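Local coordinates for phenylalanine ammonia-lyase (Rhodosporidium toruloides, PDB 1Y2M) that catalyses the non-oxidative deamination of L-phenylalanine and L-tyrosine to trans-cinnamate and p-coumarate, releasing ammonia, as a homotetramer built from two dimers, at the interface of chains A and B. Coordinates in Å, arbitrary orientation; residue numbers count along the deposited sequence, not the author numbering. Chains: chain A/B, Phenylalanine ammonia-lyase.

The interface of chains A and B. Residues chain A 477, 480, 515, 518-519, 522; chain B 142, 158, 206-207, 511.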
# COMPACT_ATOMS: atom_id res chain seq x y z
N TYR A 477 -5.02 14.91 8.41
CA TYR A 477 -5.94 14.56 7.33
C TYR A 477 -5.19 14.05 6.09
O TYR A 477 -5.58 13.08 5.44
CB TYR A 477 -6.81 15.77 6.91
CG TYR A 477 -7.58 16.40 8.06
CD1 TYR A 477 -8.11 15.63 9.07
CD2 TYR A 477 -7.79 17.77 8.11
CE1 TYR A 477 -8.82 16.22 10.11
CE2 TYR A 477 -8.48 18.36 9.14
CZ TYR A 477 -8.99 17.60 10.15
OH TYR A 477 -9.71 18.15 11.20
N GLU A 480 -3.87 10.47 6.52
CA GLU A 480 -4.99 9.52 6.38
C GLU A 480 -5.39 9.33 4.93
O GLU A 480 -5.60 8.19 4.46
CB GLU A 480 -6.17 10.01 7.21
CG GLU A 480 -7.26 9.00 7.19
CD GLU A 480 -8.34 9.24 8.27
OE1 GLU A 480 -8.10 10.02 9.26
OE2 GLU A 480 -9.45 8.64 8.18
N GLU A 515 -14.86 7.80 1.78
CA GLU A 515 -14.14 8.21 3.03
C GLU A 515 -13.07 9.26 2.69
O GLU A 515 -12.93 10.29 3.37
CB GLU A 515 -13.49 7.00 3.73
CG GLU A 515 -12.85 7.42 5.06
CD GLU A 515 -12.56 6.32 6.03
OE1 GLU A 515 -12.82 5.12 5.73
OE2 GLU A 515 -12.07 6.68 7.15
N ASP A 518 -14.53 12.57 2.35
CA ASP A 518 -14.86 13.12 3.67
C ASP A 518 -13.65 13.74 4.30
O ASP A 518 -13.71 14.86 4.80
CB ASP A 518 -15.41 11.99 4.55
CG ASP A 518 -16.07 12.49 5.82
OD1 ASP A 518 -16.65 13.60 5.80
OD2 ASP A 518 -16.01 11.77 6.86
N VAL A 519 -12.55 13.00 4.29
CA VAL A 519 -11.31 13.50 4.86
C VAL A 519 -10.77 14.71 4.10
O VAL A 519 -10.29 15.68 4.72
CB VAL A 519 -10.25 12.37 4.95
CG1 VAL A 519 -8.93 12.87 5.50
CG2 VAL A 519 -10.76 11.20 5.82
N LEU A 522 -12.65 17.71 5.23
CA LEU A 522 -12.13 18.22 6.49
C LEU A 522 -10.89 19.11 6.20
O LEU A 522 -10.74 20.23 6.71
CB LEU A 522 -11.74 17.09 7.42
CG LEU A 522 -12.86 16.25 7.99
CD1 LEU A 522 -12.29 15.03 8.70
CD2 LEU A 522 -13.67 16.97 8.94
N VAL B 142 -13.39 18.74 13.96
CA VAL B 142 -14.76 18.76 13.43
C VAL B 142 -15.70 17.82 14.17
O VAL B 142 -15.41 16.63 14.36
CB VAL B 142 -14.78 18.53 11.89
CG1 VAL B 142 -16.17 18.38 11.38
CG2 VAL B 142 -14.15 19.72 11.22
N ASN B 158 -18.29 11.58 13.39
CA ASN B 158 -17.08 12.40 13.50
C ASN B 158 -16.55 12.58 14.93
O ASN B 158 -15.64 13.41 15.16
CB ASN B 158 -17.33 13.75 12.83
CG ASN B 158 -17.28 13.65 11.34
OD1 ASN B 158 -16.54 12.81 10.79
ND2 ASN B 158 -18.03 14.53 10.65
N ARG B 206 -10.88 12.91 14.35
CA ARG B 206 -9.72 13.24 13.59
C ARG B 206 -9.11 14.57 13.96
O ARG B 206 -9.76 15.50 14.50
CB ARG B 206 -10.06 13.25 12.09
CG ARG B 206 -10.67 11.95 11.55
CD ARG B 206 -10.76 11.98 10.03
NE ARG B 206 -11.14 10.74 9.35
CZ ARG B 206 -12.35 10.40 8.96
NH1 ARG B 206 -13.38 11.18 9.22
NH2 ARG B 206 -12.53 9.28 8.30
N GLY B 207 -7.82 14.67 13.62
CA GLY B 207 -7.06 15.90 13.73
C GLY B 207 -5.73 15.74 14.42
O GLY B 207 -4.91 16.66 14.33
N ARG B 511 -7.25 3.50 14.79
CA ARG B 511 -8.55 3.52 14.15
C ARG B 511 -8.62 2.48 13.06
O ARG B 511 -9.63 1.74 13.00
CB ARG B 511 -8.91 4.89 13.61
CG ARG B 511 -9.29 5.90 14.69
CD ARG B 511 -9.38 7.32 14.17
NE ARG B 511 -10.13 7.27 12.89
CZ ARG B 511 -9.76 7.87 11.77
NH1 ARG B 511 -8.70 8.65 11.74
NH2 ARG B 511 -10.45 7.63 10.67
O HOH W 1 -11.59 16.88 12.84
O HOH W 2 -12.84 5.92 10.09
O HOH W 3 -17.84 11.65 8.70
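Carboxylate oxygen OE2 of A:Glu480 accepts three hydrogen bonds from two arginines of chain B. B:Arg206 comes side-on and gives both NE (2.9 Å to OE2) and NH2 to this oxygen on its syn side but tilted out of the carboxylate plane. B:Arg511 comes end-on: its NH2 meets the same OE2 from above the carboxylate plane, while its NH1 makes a nearly straight bond of 2.9 Å to A:Glu480 OE1 (174° at H). The carboxylate lies in line with each guanidinium edge but is turned markedly from the planes of both. A:Glu480 reaches up to both arginines as an extended chain, CG anti to the backbone N, from helix 468-484.

B:Arg206, on a loop, is stretched from CG to NE and then turns its guanidinium across the chain (chi4 95°), which brings the head against helix 506-560 of chain A. There NH2 forms a salt bridge with A:Glu515 OE2 at 2.9 Å, though the hydrogen bond is weak and bent. NH1 faces A:Asp518 OD2 at a looser 3.6 Å. Methyl CG2 of A:Val519 sits over one guanidinium face, towards its rim, and A:Leu522 CD1 packs on CD. Lower down the arginine, CB touches the ring edge of A:Tyr477 at CE1; one face of that ring is covered by A:Leu522 CB of its own chain. The other leucine methyl, CD2, rests on B:Val142 CB at 3.5 Å.

Waters fill out the seam: one links the A:Tyr477 hydroxyl with B:Val142 N and B:Arg206 O, another joins A:Glu515 OE2 to B:Arg511 NH2, and a third connects the A:Asp518 carboxylate with B:Asn158 OD1. The cluster of acids probably favours charged arginines. Repeated by the two-fold axis, this ionic patch helps hold two subunits together in the homotetramer, laying one chain's loop arginine across side chains from two helices of its neighbour.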